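Local coordinates for protein putative TIM-barrel metal-dependent hydrolase (Mycobacterium avium subsp. paratuberculosis S397, PDB 4DZI) that probably acts as a metal-dependent hydrolase of the amidohydrolase superfamily, with a cadmium-occupied two-metal site in a TIM-barrel fold, at residues Pro215-Leu220 and Val225-His230; Gly279-His284 and Asn327-Ala332. All blocks are in the same frame, centred on the assembly; numbering follows the deposited sequence.

How the interactions relate
Both contacts pack helical segments against one parallel sheet, in which strand 289-292 lies between strands 227-230 and 329-331. Their centres are about 10 Å apart. Interaction 1 closes along the chain before interaction 2 opens. They meet through the helix side of interaction 1 and 279-284 of interaction 2. W217 CB lies 3.6 Å from H284 CD2, and W217 CD1 lies 3.8 Å from V280 CG1. Only interaction 1 includes a metal ligand: H230, at the end of its strand, binds cadmium. M272 and M275 of helix 266-277 touch residues of both contacts.

Interaction 1 of 2, residues Pro215-Leu220 and Val225-His230; sequences PVWARL and VPVGFH. With CD (cadmium ion), chain Q.
A beta-alpha-beta unit, the repeating element of a TIM barrel, contains this contact: helix 214-223 packs on strand 227-230, the strand that follows it. L220, in the last turn of the helix, meets V225, in the loop before the strand. V225 N donates to L220 O at 3.0 Å, with an N-H...O angle of 153°. The side chains of the two residues cross at a slant, and L220 CD2 touches V225 CG1 at 3.8 Å. V225 CG1 is the methyl anti to the backbone N (chi1 165°), and it is the one that reaches L220. L220 CB also lies 3.4 Å from V225 O.

One turn back, W217 reaches the strand with the far end of its indole. W217 CZ3 meets V227 CG2 at 3.9 Å, and this methyl lies at the ring edge, near the ring plane. L220 CD1 approaches V227 CB more loosely, at 4.4 Å. The indole NE1 bonds to L208 O, so its buried N-H is satisfied away from the strand.

At the other end of 225-230, H230 NE2 binds cadmium at 2.4 Å. D13, H15, E293 and D356 bind the same ion. The side-chain contacts between helix and strand are all apolar. The one hydrogen bond across the segments is between backbones, just before the strand, at the end away from the metal ligand.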
loop_
_atom_site.group_PDB
_atom_site.type_symbol
_atom_site.label_atom_id
_atom_site.label_comp_id
_atom_site.label_asym_id
_atom_site.label_seq_id
_atom_site.Cartn_x
_atom_site.Cartn_y
_atom_site.Cartn_z
ATOM N N PRO C 215 -13.002 10.887 -23.046
ATOM C CA PRO C 215 -13.581 10.360 -24.292
ATOM C C PRO C 215 -13.565 8.812 -24.383
ATOM O O PRO C 215 -14.533 8.212 -24.834
ATOM C CB PRO C 215 -12.718 11.018 -25.370
ATOM C CG PRO C 215 -12.305 12.323 -24.730
ATOM C CD PRO C 215 -12.015 11.959 -23.300
ATOM N N VAL C 216 -12.489 8.185 -23.912
ATOM C CA VAL C 216 -12.439 6.717 -23.812
ATOM C C VAL C 216 -13.524 6.167 -22.869
ATOM O O VAL C 216 -14.250 5.246 -23.234
ATOM C CB VAL C 216 -11.032 6.242 -23.372
ATOM C CG1 VAL C 216 -11.040 4.737 -23.062
ATOM C CG2 VAL C 216 -10.006 6.564 -24.461
ATOM N N TRP C 217 -13.604 6.657 -21.635
ATOM C CA TRP C 217 -14.644 6.133 -20.733
ATOM C C TRP C 217 -16.029 6.358 -21.276
ATOM O O TRP C 217 -16.914 5.503 -21.088
ATOM C CB TRP C 217 -14.592 6.751 -19.348
ATOM C CG TRP C 217 -13.255 6.633 -18.672
ATOM C CD1 TRP C 217 -12.479 7.668 -18.133
ATOM C CD2 TRP C 217 -12.468 5.417 -18.456
ATOM N NE1 TRP C 217 -11.328 7.182 -17.579
ATOM C CE2 TRP C 217 -11.247 5.838 -17.763
ATOM C CE3 TRP C 217 -12.656 4.046 -18.750
ATOM C CZ2 TRP C 217 -10.273 4.929 -17.367
ATOM C CZ3 TRP C 217 -11.660 3.147 -18.361
ATOM C CH2 TRP C 217 -10.495 3.580 -17.692
ATOM N N ALA C 218 -16.244 7.492 -21.947
ATOM C CA ALA C 218 -17.573 7.728 -22.539
ATOM C C ALA C 218 -17.895 6.709 -23.656
ATOM O O ALA C 218 -19.032 6.211 -23.736
ATOM C CB ALA C 218 -17.715 9.173 -23.053
ATOM N N ARG C 219 -16.913 6.399 -24.512
ATOM C CA ARG C 219 -17.145 5.362 -25.521
ATOM C C ARG C 219 -17.546 4.019 -24.886
ATOM O O ARG C 219 -18.471 3.355 -25.336
ATOM C CB ARG C 219 -15.943 5.161 -26.438
ATOM C CG ARG C 219 -15.637 6.296 -27.403
ATOM C CD ARG C 219 -16.686 6.466 -28.497
ATOM N NE ARG C 219 -16.063 6.912 -29.755
ATOM C CZ ARG C 219 -15.680 8.161 -30.037
ATOM N NH1 ARG C 219 -15.838 9.153 -29.160
ATOM N NH2 ARG C 219 -15.126 8.421 -31.218
ATOM N N LEU C 220 -16.846 3.602 -23.834
ATOM C CA LEU C 220 -17.153 2.297 -23.253
ATOM C C LEU C 220 -18.509 2.323 -22.564
ATOM O O LEU C 220 -19.284 1.369 -22.627
ATOM C CB LEU C 220 -16.062 1.908 -22.228
ATOM C CG LEU C 220 -14.700 1.668 -22.861
ATOM C CD1 LEU C 220 -13.653 1.496 -21.765
ATOM C CD2 LEU C 220 -14.765 0.430 -23.743
ATOM N N VAL C 225 -19.884 -1.601 -22.587
ATOM C CA VAL C 225 -18.735 -2.499 -22.500
ATOM C C VAL C 225 -17.894 -2.155 -21.252
ATOM O O VAL C 225 -17.380 -1.020 -21.127
ATOM C CB VAL C 225 -17.871 -2.383 -23.782
ATOM C CG1 VAL C 225 -16.487 -3.006 -23.581
ATOM C CG2 VAL C 225 -18.596 -3.035 -24.966
ATOM N N PRO C 226 -17.747 -3.129 -20.326
ATOM C CA PRO C 226 -16.965 -2.847 -19.116
ATOM C C PRO C 226 -15.474 -2.709 -19.372
ATOM O O PRO C 226 -14.942 -3.247 -20.339
ATOM C CB PRO C 226 -17.226 -4.067 -18.214
ATOM C CG PRO C 226 -18.263 -4.892 -18.888
ATOM C CD PRO C 226 -18.324 -4.485 -20.329
ATOM N N VAL C 227 -14.799 -1.997 -18.476
ATOM C CA VAL C 227 -13.350 -2.009 -18.441
ATOM C C VAL C 227 -12.946 -3.074 -17.434
ATOM O O VAL C 227 -13.463 -3.123 -16.310
ATOM C CB VAL C 227 -12.759 -0.631 -18.048
ATOM C CG1 VAL C 227 -13.410 -0.081 -16.775
ATOM C CG2 VAL C 227 -11.236 -0.722 -17.934
ATOM N N GLY C 228 -12.018 -3.939 -17.831
ATOM C CA GLY C 228 -11.522 -4.928 -16.881
ATOM C C GLY C 228 -10.112 -4.575 -16.466
ATOM O O GLY C 228 -9.334 -4.063 -17.265
ATOM N N PHE C 229 -9.816 -4.822 -15.181
ATOM C CA PHE C 229 -8.496 -4.581 -14.611
ATOM C C PHE C 229 -7.949 -5.914 -14.104
ATOM O O PHE C 229 -8.406 -6.447 -13.085
ATOM C CB PHE C 229 -8.577 -3.596 -13.409
ATOM C CG PHE C 229 -8.957 -2.196 -13.812
ATOM C CD1 PHE C 229 -8.072 -1.403 -14.520
ATOM C CD2 PHE C 229 -10.217 -1.690 -13.513
ATOM C CE1 PHE C 229 -8.431 -0.112 -14.911
ATOM C CE2 PHE C 229 -10.585 -0.393 -13.914
ATOM C CZ PHE C 229 -9.688 0.389 -14.615
ATOM N N HIS C 230 -6.990 -6.471 -14.833
ATOM C CA HIS C 230 -6.422 -7.768 -14.469
ATOM C C HIS C 230 -5.045 -7.586 -13.963
ATOM O O HIS C 230 -4.311 -6.751 -14.496
ATOM C CB HIS C 230 -6.332 -8.664 -15.721
ATOM C CG HIS C 230 -5.862 -10.084 -15.419
ATOM N ND1 HIS C 230 -4.555 -10.416 -15.222
ATOM C CD2 HIS C 230 -6.592 -11.249 -15.224
ATOM C CE1 HIS C 230 -4.463 -11.727 -14.936
ATOM N NE2 HIS C 230 -5.699 -12.238 -14.920
HETATM CD CD CD Q . -6.125 -14.522 -14.519
#

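Interaction 2 of 2, residues Gly279-His284 and Asn327-Ala332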
loop_
_atom_site.group_PDB
_atom_site.type_symbol
_atom_site.label_atom_id
_atom_site.label_comp_id
_atom_site.label_asym_id
_atom_site.label_seq_id
_atom_site.Cartn_x
_atom_site.Cartn_y
_atom_site.Cartn_z
ATOM N N GLY C 279 -13.288 10.823 -9.997
ATOM C CA GLY C 279 -14.621 11.050 -10.570
ATOM C C GLY C 279 -14.945 10.350 -11.880
ATOM O O GLY C 279 -15.779 10.813 -12.644
ATOM N N VAL C 280 -14.285 9.231 -12.176
ATOM C CA VAL C 280 -14.640 8.547 -13.409
ATOM C C VAL C 280 -16.094 8.071 -13.410
ATOM O O VAL C 280 -16.768 8.181 -14.431
ATOM C CB VAL C 280 -13.699 7.366 -13.693
ATOM C CG1 VAL C 280 -14.201 6.600 -14.935
ATOM C CG2 VAL C 280 -12.292 7.908 -13.914
ATOM N N PHE C 281 -16.566 7.496 -12.310
ATOM C CA PHE C 281 -17.951 7.036 -12.239
ATOM C C PHE C 281 -18.928 8.201 -12.032
ATOM O O PHE C 281 -20.114 8.093 -12.350
ATOM C CB PHE C 281 -18.128 5.964 -11.181
ATOM C CG PHE C 281 -17.245 4.764 -11.415
ATOM C CD1 PHE C 281 -17.440 3.957 -12.532
ATOM C CD2 PHE C 281 -16.229 4.458 -10.529
ATOM C CE1 PHE C 281 -16.615 2.849 -12.754
ATOM C CE2 PHE C 281 -15.407 3.360 -10.740
ATOM C CZ PHE C 281 -15.606 2.552 -11.855
ATOM N N THR C 282 -18.424 9.317 -11.502
ATOM C CA THR C 282 -19.248 10.528 -11.402
ATOM C C THR C 282 -19.540 11.034 -12.809
ATOM O O THR C 282 -20.695 11.303 -13.146
ATOM C CB THR C 282 -18.517 11.596 -10.594
ATOM O OG1 THR C 282 -18.290 11.101 -9.272
ATOM C CG2 THR C 282 -19.348 12.924 -10.560
ATOM N N ARG C 283 -18.519 11.130 -13.646
ATOM C CA ARG C 283 -18.698 11.646 -15.009
ATOM C C ARG C 283 -19.332 10.625 -15.940
ATOM O O ARG C 283 -19.970 10.993 -16.951
ATOM C CB ARG C 283 -17.378 12.149 -15.594
ATOM C CG ARG C 283 -16.839 13.379 -14.864
ATOM C CD ARG C 283 -15.583 13.922 -15.502
ATOM N NE ARG C 283 -14.459 12.977 -15.401
ATOM C CZ ARG C 283 -13.687 12.813 -14.330
ATOM N NH1 ARG C 283 -13.913 13.495 -13.207
ATOM N NH2 ARG C 283 -12.695 11.922 -14.379
ATOM N N HIS C 284 -19.150 9.349 -15.605
ATOM C CA HIS C 284 -19.623 8.253 -16.448
ATOM C C HIS C 284 -20.356 7.219 -15.633
ATOM O O HIS C 284 -19.843 6.125 -15.373
ATOM C CB HIS C 284 -18.434 7.632 -17.188
ATOM C CG HIS C 284 -17.541 8.660 -17.839
ATOM N ND1 HIS C 284 -17.848 9.243 -19.025
ATOM C CD2 HIS C 284 -16.364 9.257 -17.401
ATOM C CE1 HIS C 284 -16.893 10.140 -19.343
ATOM N NE2 HIS C 284 -15.977 10.141 -18.355
ATOM N N ASN C 327 -21.917 0.067 -6.811
ATOM C CA ASN C 327 -22.785 0.104 -7.983
ATOM C C ASN C 327 -22.087 -0.237 -9.294
ATOM O O ASN C 327 -22.673 -0.910 -10.136
ATOM C CB ASN C 327 -23.391 1.492 -8.153
ATOM C CG ASN C 327 -24.453 1.532 -9.234
ATOM O OD1 ASN C 327 -25.532 0.956 -9.073
ATOM N ND2 ASN C 327 -24.162 2.218 -10.337
ATOM N N ASN C 328 -20.845 0.221 -9.464
ATOM C CA ASN C 328 -20.206 0.156 -10.770
ATOM C C ASN C 328 -19.136 -0.917 -10.943
ATOM O O ASN C 328 -18.616 -1.062 -12.038
ATOM C CB ASN C 328 -19.608 1.508 -11.132
ATOM C CG ASN C 328 -20.667 2.575 -11.297
ATOM O OD1 ASN C 328 -21.268 3.021 -10.309
ATOM N ND2 ASN C 328 -20.903 2.996 -12.544
ATOM N N VAL C 329 -18.776 -1.613 -9.860
ATOM C CA VAL C 329 -17.592 -2.489 -9.867
ATOM C C VAL C 329 -17.964 -3.913 -9.455
ATOM O O VAL C 329 -18.579 -4.168 -8.418
ATOM C CB VAL C 329 -16.465 -1.957 -8.947
ATOM C CG1 VAL C 329 -15.211 -2.849 -8.975
ATOM C CG2 VAL C 329 -16.125 -0.504 -9.321
ATOM N N TRP C 330 -17.564 -4.866 -10.302
ATOM C CA TRP C 330 -17.659 -6.261 -9.995
ATOM C C TRP C 330 -16.286 -6.782 -9.638
ATOM O O TRP C 330 -15.288 -6.327 -10.166
ATOM C CB TRP C 330 -18.143 -6.999 -11.258
ATOM C CG TRP C 330 -19.629 -6.925 -11.560
ATOM C CD1 TRP C 330 -20.572 -7.943 -11.442
ATOM C CD2 TRP C 330 -20.364 -5.793 -12.124
ATOM N NE1 TRP C 330 -21.798 -7.504 -11.851
ATOM C CE2 TRP C 330 -21.739 -6.227 -12.265
ATOM C CE3 TRP C 330 -20.027 -4.495 -12.478
ATOM C CZ2 TRP C 330 -22.731 -5.383 -12.765
ATOM C CZ3 TRP C 330 -21.026 -3.652 -12.963
ATOM C CH2 TRP C 330 -22.349 -4.098 -13.119
ATOM N N ILE C 331 -16.250 -7.792 -8.792
ATOM C CA ILE C 331 -14.974 -8.325 -8.302
ATOM C C ILE C 331 -14.919 -9.849 -8.363
ATOM O O ILE C 331 -15.785 -10.535 -7.800
ATOM C CB ILE C 331 -14.761 -7.888 -6.848
ATOM C CG1 ILE C 331 -14.657 -6.361 -6.788
ATOM C CG2 ILE C 331 -13.483 -8.535 -6.305
ATOM C CD1 ILE C 331 -14.635 -5.832 -5.371
ATOM N N ALA C 332 -13.902 -10.388 -9.046
ATOM C CA ALA C 332 -13.593 -11.817 -8.942
ATOM C C ALA C 332 -12.640 -12.016 -7.765
ATOM O O ALA C 332 -11.474 -11.633 -7.851
ATOM C CB ALA C 332 -12.911 -12.319 -10.225
#
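F281 and N328 make the main contact between the short helix 280-283 and the end of helix 321-328. In 279-284, G279 comes first. It has positive phi and is the C-prime residue of a Schellman motif that ends the preceding helix: V280 N bonds to M275 O, and G279 N to I276 O. G279 is also the N-cap of the next helix, and its O accepts a bond from R283 N at 2.9 Å. V280 packs on L287, M275 and W217.

F281 points toward 327-332. Its CG is anti to the carbonyl carbon (chi1 -58°), which carries the ring to N328. N328 CB lies over one ring face, toward the rim, in a CH-pi contact 3.9 Å from the F281 centroid. N328 CB is 3.6 Å from F281 CD1, and the amide N328 ND2 is also 3.6 Å from F281 CD1. The ring and amide planes are 38° apart. The far end of the ring reaches the strand, where F281 CZ touches V329 CG2 at 4.0 Å and the two side chains cross at about a right angle. M275 and I276 of helix 266-277 also touch F281.

The contact lies where helix 321-328 passes directly into strand 329-331 of the parallel barrel sheet. The buried N328 amide is bonded through both its nitrogen and its carbonyl oxygen. N328 ND2 donates to L287 O and P285 O, while N328 OD1 accepts N327 ND2 at 3.0 Å. That donor sits above the carbonyl plane of N328.

T282 OG1 bonds to Q324 NE2 on helix 321-328. R283 NE forms a salt bridge with D214. H284 NE2 bonds to the same carboxylate oxygen, OD1 of D214.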